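Local structure of glyoxalase-related enzyme, AraC type (3BT3) at residues V36-E41 with N111-I116; A51-G56 with L83-P88; Y120-P123 with R127-S130. The protein is of unknown function but belongs to the VOC superfamily with glyoxalases and bleomycin resistance proteins, and probably forms part of an AraC-type transcription regulator. All coordinates share one frame; numbering follows the deposited sequence.

Contact 1. Residues V36-E41 with N111-I116; sequences VKWFEE and NGWDQI
Trp38 and Trp113 meet as a T-shaped pair. Trp38 supplies the edge and Trp113 the face. The planes stand 75° apart. The centroid of the Trp38 five-membered ring lies 4.4 Å from that of the Trp113 six-membered ring. Trp38 NE1 lies 3.2 Å above the Trp113 plane, over the middle of its six-membered ring. Beside it, Trp38 CD1 lies 3.8 Å from Trp113 CZ3. In Trp38, CG is anti to the backbone N (chi1 -177°), which carries the indole off helix 32-41 toward the loop 111-116. The other face of the Trp113 ring is met by Gln115 CG. Trp113 NE1 makes weak hydrogen bonds to the backbone O of Gln115 and of Thr132. Both indoles also touch Ile131 of strand 126-132. The contact thus joins the first helix to the loop after helix 101-110, across the two halves of the VOC fold. Nearby, Asn111 CG lies 3.2 Å from Glu41 O, but no hydrogen bond forms there. The N-H of Trp38 points into the face of Trp113, consistent with an N-H...pi interaction. With no conventional hydrogen bond across the contact, packing and this N-H probably hold it.

Contact 2. Residues A51-G56 with L83-P88; sequences ARDDEG and LFKGEP
The backbones of Asp53 and Lys85 stay well apart, with CA atoms 9.6 Å from each other, and a type I turn from Asp53 to Gly56 follows strand 46-52. A salt bridge spans the gap. Lys85 NZ donates to Asp53 OD2 at 2.9 Å. It meets that oxygen on the anti side, 35° out of the carboxylate plane. The lysine chain kinks along its outer bonds and arrives roughly perpendicular to the aspartate. Strands 46-52 and 81-85 are not neighbours: strand 58-64 runs between them in the four-stranded sheet of this half of the VOC fold. Asp59, on that middle strand, forms a second salt bridge with Lys85 NZ. The ammonium group is thus shared by two carboxylates, which would probably favour its charged state. The other carboxylate oxygen serves the turn. Asp53 OD1 accepts a hydrogen bond from Phe57 N and a weak one from Glu55 N, 2.8 Å away. A chi1 of 62° turns OD1 back toward these amides. The turn is closed by Gly56 N, which donates to Asp53 O at 3.1 Å.

Contact 3. Residues Y120-P123 with R127-S130; sequences YTQP and RECS
Tyr120 has CG between its backbone N and carbonyl carbon (chi1 63°), and this folds the phenol ring over the neighbouring strand beside Glu128. Glu128 has an unusual chi1 of 109° and is extended beyond CG, which runs its chain alongside the ring. The motif is a beta hairpin of strands 120-122 and 126-132, at one edge of the second four-stranded sheet. Tyr120 and Glu128 are an antiparallel hydrogen-bonded pair. Tyr120 N donates to Glu128 O, and Glu128 N donates to Tyr120 O, each at 2.8 Å. Both bonds are nearly straight and lie in the carbonyl planes. Thr121 and Arg127 form the next pair, which is non-hydrogen-bonded. Here Arg127 CA approaches Tyr120 O at 3.3 Å in a CA-H...O contact.

The side chains of Tyr120 and Glu128 point the same way. Ring and carboxylate planes are only 12° apart. Glu128 CG packs 3.6 Å from Tyr120 OH, and Glu128 O sits over one face of the ring, toward its rim. Glu128 itself is buried. Its OE1 is paired with Arg140 of strand 138-144 in a salt bridge, which probably stabilises the carboxylate charge. Gln122 also reaches this group, its CG 3.4 Å from Glu128 OE1. On the face that carries Thr121 and Arg127, Thr121 OG1 lies 3.8 Å from Arg127 CG. The guanidinium group of Arg127 leads away to a salt bridge with Asp102 of helix 101-110. One water ties the ends of three side chains together. It donates to Glu128 OE2, and it is hydrogen-bonded to Tyr120 OH at 2.8 Å and to Ser130 OG at 2.9 Å.

From the N terminus, helix 32-41 opens contact 1, the longest closure, which ends in the loop after helix 101-110. Contact 2 opens and closes within this span and ties two strands of the first sheet. Contact 3 follows in series as a short hairpin closure in the second sheet. No contacts cross. Contact 1 lies between the two halves and touches both others. Val36 CG2 packs on Leu83 CD1 at 3.7 Å, joining helix 32-41 to strand 81-85. Ile116 CD1 reaches Cys129 SG at 3.5 Å, joining the loop to strand 126-132. Contacts 2 and 3 lie on opposite sides of the chain centre, their nearest atoms about 15 Å apart.

Contact 1. Residues V36-E41 with N111-I116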
ATOM      1  N   VAL A  36      -5.094  15.947  -1.720  1.00 25.35           N
ATOM      2  CA  VAL A  36      -5.199  16.058  -0.272  1.00 25.79           C
ATOM      3  C   VAL A  36      -6.533  16.682   0.152  1.00 26.95           C
ATOM      4  O   VAL A  36      -7.114  16.282   1.162  1.00 26.80           O
ATOM      5  CB  VAL A  36      -4.032  16.904   0.285  1.00 25.00           C
ATOM      6  CG1 VAL A  36      -4.334  17.371   1.689  1.00 24.91           C
ATOM      7  CG2 VAL A  36      -2.760  16.090   0.274  1.00 20.93           C
ATOM      8  N   LYS A  37      -7.014  17.661  -0.611  1.00 27.63           N
ATOM      9  CA  LYS A  37      -8.274  18.320  -0.282  1.00 28.37           C
ATOM     10  C   LYS A  37      -9.414  17.333  -0.455  1.00 27.50           C
ATOM     11  O   LYS A  37     -10.391  17.351   0.294  1.00 27.58           O
ATOM     12  CB  LYS A  37      -8.495  19.543  -1.176  1.00 29.83           C
ATOM     13  CG  LYS A  37      -7.805  20.792  -0.665  1.00 37.54           C
ATOM     14  CD  LYS A  37      -7.856  21.930  -1.681  1.00 41.64           C
ATOM     15  CE  LYS A  37      -7.387  23.264  -1.077  1.00 44.08           C
ATOM     16  NZ  LYS A  37      -5.988  23.220  -0.537  1.00 47.19           N
ATOM     17  N   TRP A  38      -9.268  16.452  -1.435  1.00 26.51           N
ATOM     18  CA  TRP A  38     -10.287  15.458  -1.697  1.00 26.49           C
ATOM     19  C   TRP A  38     -10.345  14.475  -0.523  1.00 27.64           C
ATOM     20  O   TRP A  38     -11.424  14.206   0.021  1.00 26.31           O
ATOM     21  CB  TRP A  38      -9.978  14.720  -2.997  1.00 25.98           C
ATOM     22  CG  TRP A  38     -11.025  13.735  -3.358  1.00 26.64           C
ATOM     23  CD1 TRP A  38     -12.198  13.984  -4.015  1.00 26.48           C
ATOM     24  CD2 TRP A  38     -11.034  12.348  -3.029  1.00 25.62           C
ATOM     25  NE1 TRP A  38     -12.941  12.834  -4.112  1.00 28.57           N
ATOM     26  CE2 TRP A  38     -12.250  11.811  -3.512  1.00 28.88           C
ATOM     27  CE3 TRP A  38     -10.133  11.501  -2.372  1.00 27.17           C
ATOM     28  CZ2 TRP A  38     -12.593  10.462  -3.350  1.00 26.05           C
ATOM     29  CZ3 TRP A  38     -10.473  10.157  -2.213  1.00 27.45           C
ATOM     30  CH2 TRP A  38     -11.694   9.654  -2.701  1.00 25.20           C
ATOM     31  N   PHE A  39      -9.186  13.954  -0.124  1.00 24.81           N
ATOM     32  CA  PHE A  39      -9.145  13.019   0.983  1.00 25.58           C
ATOM     33  C   PHE A  39      -9.734  13.652   2.233  1.00 28.49           C
ATOM     34  O   PHE A  39     -10.307  12.961   3.075  1.00 29.43           O
ATOM     35  CB  PHE A  39      -7.710  12.572   1.272  1.00 22.65           C
ATOM     36  CG  PHE A  39      -7.297  11.339   0.527  1.00 18.38           C
ATOM     37  CD1 PHE A  39      -6.711  11.428  -0.729  1.00 14.90           C
ATOM     38  CD2 PHE A  39      -7.501  10.083   1.084  1.00 15.51           C
ATOM     39  CE1 PHE A  39      -6.339  10.290  -1.416  1.00 14.53           C
ATOM     40  CE2 PHE A  39      -7.131   8.933   0.405  1.00 14.08           C
ATOM     41  CZ  PHE A  39      -6.551   9.033  -0.842  1.00 15.21           C
ATOM     42  N   GLU A  40      -9.585  14.967   2.357  1.00 31.89           N
ATOM     43  CA  GLU A  40     -10.104  15.686   3.519  1.00 33.74           C
ATOM     44  C   GLU A  40     -11.611  15.941   3.422  1.00 34.01           C
ATOM     45  O   GLU A  40     -12.370  15.611   4.339  1.00 35.23           O
ATOM     46  CB  GLU A  40      -9.370  17.031   3.700  1.00 33.82           C
ATOM     47  CG  GLU A  40      -7.971  16.929   4.320  1.00 36.63           C
ATOM     48  CD  GLU A  40      -7.198  18.263   4.320  1.00 40.77           C
ATOM     49  OE1 GLU A  40      -6.114  18.339   4.956  1.00 40.60           O
ATOM     50  OE2 GLU A  40      -7.660  19.233   3.680  1.00 40.13           O
ATOM     51  N   GLU A  41     -12.042  16.509   2.305  1.00 34.09           N
ATOM     52  CA  GLU A  41     -13.447  16.844   2.122  1.00 36.28           C
ATOM     53  C   GLU A  41     -14.407  15.692   1.907  1.00 35.49           C
ATOM     54  O   GLU A  41     -15.550  15.757   2.345  1.00 34.99           O
ATOM     55  CB  GLU A  41     -13.600  17.830   0.966  1.00 37.99           C
ATOM     56  CG  GLU A  41     -12.924  19.164   1.200  1.00 45.06           C
ATOM     57  CD  GLU A  41     -12.966  20.052  -0.031  1.00 49.40           C
ATOM     58  OE1 GLU A  41     -14.073  20.223  -0.591  1.00 50.25           O
ATOM     59  OE2 GLU A  41     -11.899  20.571  -0.436  1.00 52.48           O
ATOM     60  N   ASN A 111     -21.126  14.332   1.523  1.00 41.97           N
ATOM     61  CA  ASN A 111     -20.177  15.369   1.157  1.00 42.22           C
ATOM     62  C   ASN A 111     -20.154  15.702  -0.327  1.00 41.75           C
ATOM     63  O   ASN A 111     -19.240  16.368  -0.807  1.00 42.39           O
ATOM     64  CB  ASN A 111     -18.783  15.019   1.666  1.00 43.67           C
ATOM     65  CG  ASN A 111     -18.629  15.310   3.148  1.00 45.41           C
ATOM     66  OD1 ASN A 111     -18.823  16.447   3.589  1.00 48.08           O
ATOM     67  ND2 ASN A 111     -18.281  14.288   3.926  1.00 44.58           N
ATOM     68  N   GLY A 112     -21.169  15.235  -1.047  1.00 40.65           N
ATOM     69  CA  GLY A 112     -21.286  15.554  -2.456  1.00 39.74           C
ATOM     70  C   GLY A 112     -20.591  14.709  -3.497  1.00 39.58           C
ATOM     71  O   GLY A 112     -20.706  14.994  -4.688  1.00 40.17           O
ATOM     72  N   TRP A 113     -19.874  13.674  -3.079  1.00 37.23           N
ATOM     73  CA  TRP A 113     -19.196  12.831  -4.046  1.00 35.34           C
ATOM     74  C   TRP A 113     -20.155  11.720  -4.493  1.00 37.83           C
ATOM     75  O   TRP A 113     -20.665  10.960  -3.667  1.00 38.67           O
ATOM     76  CB  TRP A 113     -17.933  12.252  -3.421  1.00 30.96           C
ATOM     77  CG  TRP A 113     -17.017  11.641  -4.410  1.00 27.60           C
ATOM     78  CD1 TRP A 113     -16.813  10.317  -4.625  1.00 26.01           C
ATOM     79  CD2 TRP A 113     -16.182  12.335  -5.339  1.00 24.72           C
ATOM     80  NE1 TRP A 113     -15.902  10.136  -5.631  1.00 28.07           N
ATOM     81  CE2 TRP A 113     -15.497  11.361  -6.089  1.00 25.95           C
ATOM     82  CE3 TRP A 113     -15.946  13.689  -5.609  1.00 23.39           C
ATOM     83  CZ2 TRP A 113     -14.586  11.695  -7.096  1.00 27.01           C
ATOM     84  CZ3 TRP A 113     -15.038  14.025  -6.612  1.00 25.06           C
ATOM     85  CH2 TRP A 113     -14.370  13.030  -7.342  1.00 24.84           C
ATOM     86  N   ASP A 114     -20.408  11.639  -5.798  1.00 37.70           N
ATOM     87  CA  ASP A 114     -21.325  10.639  -6.329  1.00 38.89           C
ATOM     88  C   ASP A 114     -20.681   9.433  -6.981  1.00 37.32           C
ATOM     89  O   ASP A 114     -21.374   8.475  -7.319  1.00 35.84           O
ATOM     90  CB  ASP A 114     -22.304  11.275  -7.320  1.00 42.50           C
ATOM     91  CG  ASP A 114     -23.501  11.897  -6.624  1.00 48.32           C
ATOM     92  OD1 ASP A 114     -24.043  11.240  -5.702  1.00 50.61           O
ATOM     93  OD2 ASP A 114     -23.905  13.027  -6.994  1.00 49.28           O
ATOM     94  N   GLN A 115     -19.363   9.475  -7.158  1.00 34.86           N
ATOM     95  CA  GLN A 115     -18.653   8.364  -7.768  1.00 33.24           C
ATOM     96  C   GLN A 115     -18.226   7.350  -6.708  1.00 32.63           C
ATOM     97  O   GLN A 115     -17.037   7.158  -6.432  1.00 33.04           O
ATOM     98  CB  GLN A 115     -17.435   8.870  -8.534  1.00 33.81           C
ATOM     99  CG  GLN A 115     -17.752   9.912  -9.583  1.00 32.49           C
ATOM    100  CD  GLN A 115     -16.509  10.343 -10.335  1.00 35.83           C
ATOM    101  OE1 GLN A 115     -15.926   9.561 -11.085  1.00 38.61           O
ATOM    102  NE2 GLN A 115     -16.087  11.589 -10.128  1.00 36.61           N
ATOM    103  N   ILE A 116     -19.228   6.717  -6.114  1.00 31.18           N
ATOM    104  CA  ILE A 116     -19.063   5.699  -5.088  1.00 30.70           C
ATOM    105  C   ILE A 116     -20.086   4.624  -5.458  1.00 31.86           C
ATOM    106  O   ILE A 116     -21.262   4.922  -5.626  1.00 32.16           O
ATOM    107  CB  ILE A 116     -19.388   6.268  -3.682  1.00 31.03           C
ATOM    108  CG1 ILE A 116     -19.676   5.142  -2.688  1.00 32.50           C
ATOM    109  CG2 ILE A 116     -20.605   7.164  -3.753  1.00 30.37           C
ATOM    110  CD1 ILE A 116     -18.513   4.244  -2.412  1.00 34.18           C
TER

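Contact 2. Residues A51-G56 with L83-P88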
ATOM      1  N   ALA A  51       6.946  18.446   0.914  1.00 38.30           N
ATOM      2  CA  ALA A  51       7.888  19.099   0.011  1.00 37.79           C
ATOM      3  C   ALA A  51       7.237  19.497  -1.311  1.00 38.05           C
ATOM      4  O   ALA A  51       6.450  18.743  -1.878  1.00 37.46           O
ATOM      5  CB  ALA A  51       9.059  18.175  -0.247  1.00 36.71           C
ATOM      6  N   ARG A  52       7.574  20.686  -1.804  1.00 38.96           N
ATOM      7  CA  ARG A  52       7.026  21.184  -3.066  1.00 41.01           C
ATOM      8  C   ARG A  52       8.122  21.412  -4.112  1.00 41.18           C
ATOM      9  O   ARG A  52       9.301  21.478  -3.773  1.00 42.20           O
ATOM     10  CB  ARG A  52       6.268  22.496  -2.824  1.00 38.69           C
ATOM     11  CG  ARG A  52       5.088  22.351  -1.890  1.00 36.20           C
ATOM     12  CD  ARG A  52       4.505  23.694  -1.501  1.00 33.73           C
ATOM     13  NE  ARG A  52       3.301  23.525  -0.695  1.00 34.07           N
ATOM     14  CZ  ARG A  52       2.157  23.018  -1.154  1.00 36.21           C
ATOM     15  NH1 ARG A  52       2.059  22.633  -2.425  1.00 33.97           N
ATOM     16  NH2 ARG A  52       1.114  22.877  -0.340  1.00 33.22           N
ATOM     17  N   ASP A  53       7.728  21.523  -5.382  1.00 42.82           N
ATOM     18  CA  ASP A  53       8.679  21.766  -6.464  1.00 43.03           C
ATOM     19  C   ASP A  53       8.853  23.268  -6.676  1.00 44.83           C
ATOM     20  O   ASP A  53       8.271  24.072  -5.951  1.00 43.78           O
ATOM     21  CB  ASP A  53       8.221  21.093  -7.769  1.00 41.66           C
ATOM     22  CG  ASP A  53       6.889  21.630  -8.287  1.00 42.53           C
ATOM     23  OD1 ASP A  53       6.438  22.709  -7.845  1.00 41.61           O
ATOM     24  OD2 ASP A  53       6.295  20.966  -9.161  1.00 41.44           O
ATOM     25  N   ASP A  54       9.651  23.653  -7.665  1.00 47.57           N
ATOM     26  CA  ASP A  54       9.884  25.069  -7.912  1.00 50.64           C
ATOM     27  C   ASP A  54       8.630  25.822  -8.350  1.00 50.57           C
ATOM     28  O   ASP A  54       8.566  27.047  -8.250  1.00 50.31           O
ATOM     29  CB  ASP A  54      11.018  25.262  -8.934  1.00 54.12           C
ATOM     30  CG  ASP A  54      11.059  24.167  -9.995  1.00 59.12           C
ATOM     31  OD1 ASP A  54      11.340  22.995  -9.648  1.00 58.96           O
ATOM     32  OD2 ASP A  54      10.816  24.482 -11.183  1.00 62.29           O
ATOM     33  N   GLU A  55       7.623  25.089  -8.809  1.00 50.26           N
ATOM     34  CA  GLU A  55       6.386  25.707  -9.255  1.00 49.31           C
ATOM     35  C   GLU A  55       5.283  25.718  -8.190  1.00 48.07           C
ATOM     36  O   GLU A  55       4.172  26.179  -8.443  1.00 48.28           O
ATOM     37  CB  GLU A  55       5.921  25.018 -10.541  1.00 51.73           C
ATOM     38  CG  GLU A  55       6.911  25.226 -11.690  1.00 56.20           C
ATOM     39  CD  GLU A  55       6.576  24.436 -12.948  1.00 60.49           C
ATOM     40  OE1 GLU A  55       5.429  24.546 -13.439  1.00 61.32           O
ATOM     41  OE2 GLU A  55       7.470  23.714 -13.456  1.00 61.58           O
ATOM     42  N   GLY A  56       5.596  25.216  -6.998  1.00 46.29           N
ATOM     43  CA  GLY A  56       4.628  25.215  -5.911  1.00 44.31           C
ATOM     44  C   GLY A  56       3.831  23.944  -5.657  1.00 42.89           C
ATOM     45  O   GLY A  56       3.059  23.872  -4.702  1.00 43.02           O
ATOM     46  N   LEU A  83       2.117  10.050  -0.754  1.00 25.17           N
ATOM     47  CA  LEU A  83       1.783  10.723  -2.009  1.00 24.77           C
ATOM     48  C   LEU A  83       3.047  11.211  -2.716  1.00 26.09           C
ATOM     49  O   LEU A  83       3.861  11.926  -2.122  1.00 24.42           O
ATOM     50  CB  LEU A  83       0.858  11.913  -1.741  1.00 23.65           C
ATOM     51  CG  LEU A  83      -0.403  11.631  -0.906  1.00 22.74           C
ATOM     52  CD1 LEU A  83      -1.017  12.946  -0.432  1.00 21.31           C
ATOM     53  CD2 LEU A  83      -1.406  10.846  -1.727  1.00 15.57           C
ATOM     54  N   PHE A  84       3.195  10.815  -3.980  1.00 25.86           N
ATOM     55  CA  PHE A  84       4.331  11.185  -4.825  1.00 25.71           C
ATOM     56  C   PHE A  84       3.812  11.845  -6.107  1.00 28.82           C
ATOM     57  O   PHE A  84       2.710  11.539  -6.567  1.00 29.05           O
ATOM     58  CB  PHE A  84       5.129   9.937  -5.226  1.00 24.91           C
ATOM     59  CG  PHE A  84       5.718   9.191  -4.072  1.00 27.43           C
ATOM     60  CD1 PHE A  84       6.879   9.647  -3.448  1.00 27.78           C
ATOM     61  CD2 PHE A  84       5.107   8.041  -3.590  1.00 26.46           C
ATOM     62  CE1 PHE A  84       7.425   8.963  -2.357  1.00 25.18           C
ATOM     63  CE2 PHE A  84       5.644   7.352  -2.502  1.00 27.91           C
ATOM     64  CZ  PHE A  84       6.806   7.817  -1.883  1.00 26.27           C
ATOM     65  N   LYS A  85       4.612  12.734  -6.694  1.00 30.15           N
ATOM     66  CA  LYS A  85       4.224  13.398  -7.935  1.00 31.64           C
ATOM     67  C   LYS A  85       4.346  12.390  -9.078  1.00 32.24           C
ATOM     68  O   LYS A  85       5.355  11.693  -9.191  1.00 31.58           O
ATOM     69  CB  LYS A  85       5.141  14.588  -8.223  1.00 32.13           C
ATOM     70  CG  LYS A  85       4.423  15.780  -8.828  1.00 36.21           C
ATOM     71  CD  LYS A  85       5.093  16.295 -10.092  1.00 39.43           C
ATOM     72  CE  LYS A  85       6.435  16.924  -9.814  1.00 38.52           C
ATOM     73  NZ  LYS A  85       6.301  18.054  -8.864  1.00 40.59           N
ATOM     74  N   GLY A  86       3.315  12.306  -9.916  1.00 31.87           N
ATOM     75  CA  GLY A  86       3.354  11.384 -11.037  1.00 33.30           C
ATOM     76  C   GLY A  86       1.989  11.085 -11.624  1.00 34.74           C
ATOM     77  O   GLY A  86       0.980  11.612 -11.161  1.00 36.30           O
ATOM     78  N   GLU A  87       1.953  10.241 -12.650  1.00 34.98           N
ATOM     79  CA  GLU A  87       0.691   9.871 -13.278  1.00 35.87           C
ATOM     80  C   GLU A  87      -0.171   9.072 -12.308  1.00 34.34           C
ATOM     81  O   GLU A  87       0.280   8.085 -11.729  1.00 33.36           O
ATOM     82  CB  GLU A  87       0.932   9.037 -14.543  1.00 36.47           C
ATOM     83  CG  GLU A  87       1.349   9.841 -15.764  1.00 43.06           C
ATOM     84  CD  GLU A  87       0.305  10.881 -16.184  1.00 46.26           C
ATOM     85  OE1 GLU A  87      -0.902  10.546 -16.234  1.00 45.51           O
ATOM     86  OE2 GLU A  87       0.701  12.034 -16.474  1.00 47.85           O
ATOM     87  N   PRO A  88      -1.431   9.487 -12.125  1.00 33.51           N
ATOM     88  CA  PRO A  88      -2.335   8.784 -11.215  1.00 33.44           C
ATOM     89  C   PRO A  88      -2.407   7.302 -11.576  1.00 32.49           C
ATOM     90  O   PRO A  88      -2.220   6.926 -12.733  1.00 32.50           O
ATOM     91  CB  PRO A  88      -3.683   9.472 -11.454  1.00 34.78           C
ATOM     92  CG  PRO A  88      -3.317  10.815 -11.971  1.00 36.16           C
ATOM     93  CD  PRO A  88      -2.151  10.528 -12.879  1.00 33.28           C
TER

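Contact 3. Residues Y120-P123 with R127-S130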
ATOM      1  N   TYR A 120     -22.222  -3.850  -1.552  1.00 35.86           N
ATOM      2  CA  TYR A 120     -22.700  -5.176  -1.926  1.00 37.52           C
ATOM      3  C   TYR A 120     -21.894  -6.273  -1.239  1.00 37.22           C
ATOM      4  O   TYR A 120     -20.777  -6.040  -0.784  1.00 36.05           O
ATOM      5  CB  TYR A 120     -22.641  -5.328  -3.441  1.00 40.43           C
ATOM      6  CG  TYR A 120     -21.251  -5.236  -4.000  1.00 45.26           C
ATOM      7  CD1 TYR A 120     -20.416  -6.355  -4.023  1.00 48.56           C
ATOM      8  CD2 TYR A 120     -20.771  -4.038  -4.524  1.00 46.08           C
ATOM      9  CE1 TYR A 120     -19.138  -6.287  -4.564  1.00 50.63           C
ATOM     10  CE2 TYR A 120     -19.491  -3.957  -5.066  1.00 49.99           C
ATOM     11  CZ  TYR A 120     -18.680  -5.088  -5.086  1.00 52.12           C
ATOM     12  OH  TYR A 120     -17.421  -5.026  -5.645  1.00 53.53           O
ATOM     13  N   THR A 121     -22.469  -7.467  -1.165  1.00 36.90           N
ATOM     14  CA  THR A 121     -21.818  -8.582  -0.492  1.00 37.17           C
ATOM     15  C   THR A 121     -20.909  -9.434  -1.383  1.00 38.10           C
ATOM     16  O   THR A 121     -21.310  -9.903  -2.448  1.00 36.74           O
ATOM     17  CB  THR A 121     -22.881  -9.477   0.173  1.00 38.53           C
ATOM     18  OG1 THR A 121     -23.715  -8.674   1.019  1.00 36.46           O
ATOM     19  CG2 THR A 121     -22.219 -10.566   1.014  1.00 37.28           C
ATOM     20  N   GLN A 122     -19.674  -9.622  -0.931  1.00 38.84           N
ATOM     21  CA  GLN A 122     -18.691 -10.418  -1.661  1.00 39.69           C
ATOM     22  C   GLN A 122     -18.774 -11.892  -1.270  1.00 39.91           C
ATOM     23  O   GLN A 122     -19.066 -12.230  -0.123  1.00 38.62           O
ATOM     24  CB  GLN A 122     -17.277  -9.907  -1.381  1.00 39.35           C
ATOM     25  CG  GLN A 122     -16.929  -8.589  -2.044  1.00 41.51           C
ATOM     26  CD  GLN A 122     -16.779  -8.706  -3.550  1.00 43.40           C
ATOM     27  OE1 GLN A 122     -16.317  -7.778  -4.211  1.00 44.59           O
ATOM     28  NE2 GLN A 122     -17.173  -9.844  -4.099  1.00 40.85           N
ATOM     29  N   PRO A 123     -18.493 -12.795  -2.223  1.00 41.20           N
ATOM     30  CA  PRO A 123     -18.550 -14.230  -1.931  1.00 40.42           C
ATOM     31  C   PRO A 123     -17.639 -14.595  -0.779  1.00 39.77           C
ATOM     32  O   PRO A 123     -17.945 -15.506  -0.017  1.00 40.22           O
ATOM     33  CB  PRO A 123     -18.088 -14.872  -3.230  1.00 41.30           C
ATOM     34  CG  PRO A 123     -18.449 -13.848  -4.272  1.00 43.35           C
ATOM     35  CD  PRO A 123     -18.069 -12.558  -3.613  1.00 40.30           C
ATOM     36  N   ARG A 127     -18.863  -7.126   3.041  1.00 32.83           N
ATOM     37  CA  ARG A 127     -19.625  -6.164   2.275  1.00 32.19           C
ATOM     38  C   ARG A 127     -18.593  -5.159   1.777  1.00 32.86           C
ATOM     39  O   ARG A 127     -17.656  -4.809   2.493  1.00 31.06           O
ATOM     40  CB  ARG A 127     -20.689  -5.490   3.143  1.00 30.72           C
ATOM     41  CG  ARG A 127     -21.842  -6.418   3.509  1.00 32.02           C
ATOM     42  CD  ARG A 127     -23.125  -5.638   3.732  1.00 31.13           C
ATOM     43  NE  ARG A 127     -23.011  -4.760   4.882  1.00 29.48           N
ATOM     44  CZ  ARG A 127     -23.717  -3.647   5.051  1.00 30.90           C
ATOM     45  NH1 ARG A 127     -24.602  -3.259   4.139  1.00 28.34           N
ATOM     46  NH2 ARG A 127     -23.521  -2.915   6.139  1.00 31.99           N
ATOM     47  N   GLU A 128     -18.738  -4.716   0.538  1.00 33.82           N
ATOM     48  CA  GLU A 128     -17.784  -3.771   0.009  1.00 35.46           C
ATOM     49  C   GLU A 128     -18.402  -2.750  -0.930  1.00 34.93           C
ATOM     50  O   GLU A 128     -19.563  -2.856  -1.321  1.00 33.51           O
ATOM     51  CB  GLU A 128     -16.651  -4.525  -0.697  1.00 38.98           C
ATOM     52  CG  GLU A 128     -16.618  -4.420  -2.211  1.00 44.98           C
ATOM     53  CD  GLU A 128     -15.258  -4.818  -2.788  1.00 50.46           C
ATOM     54  OE1 GLU A 128     -14.782  -5.934  -2.479  1.00 51.93           O
ATOM     55  OE2 GLU A 128     -14.666  -4.017  -3.549  1.00 50.62           O
ATOM     56  N   CYS A 129     -17.607  -1.737  -1.243  1.00 34.02           N
ATOM     57  CA  CYS A 129     -17.987  -0.689  -2.171  1.00 34.10           C
ATOM     58  C   CYS A 129     -16.675  -0.029  -2.553  1.00 32.05           C
ATOM     59  O   CYS A 129     -15.736   0.001  -1.758  1.00 31.68           O
ATOM     60  CB  CYS A 129     -18.934   0.330  -1.526  1.00 34.32           C
ATOM     61  SG  CYS A 129     -18.179   1.453  -0.335  1.00 41.23           S
ATOM     62  N   SER A 130     -16.593   0.463  -3.779  1.00 29.81           N
ATOM     63  CA  SER A 130     -15.379   1.118  -4.216  1.00 28.42           C
ATOM     64  C   SER A 130     -15.657   2.585  -4.522  1.00 28.27           C
ATOM     65  O   SER A 130     -16.767   2.960  -4.892  1.00 28.66           O
ATOM     66  CB  SER A 130     -14.783   0.384  -5.424  1.00 27.07           C
ATOM     67  OG  SER A 130     -15.728   0.225  -6.459  1.00 26.18           O
TER
HETATM   68  O   HOH W   1     -16.495  -2.358  -5.418  1.00 39.84           O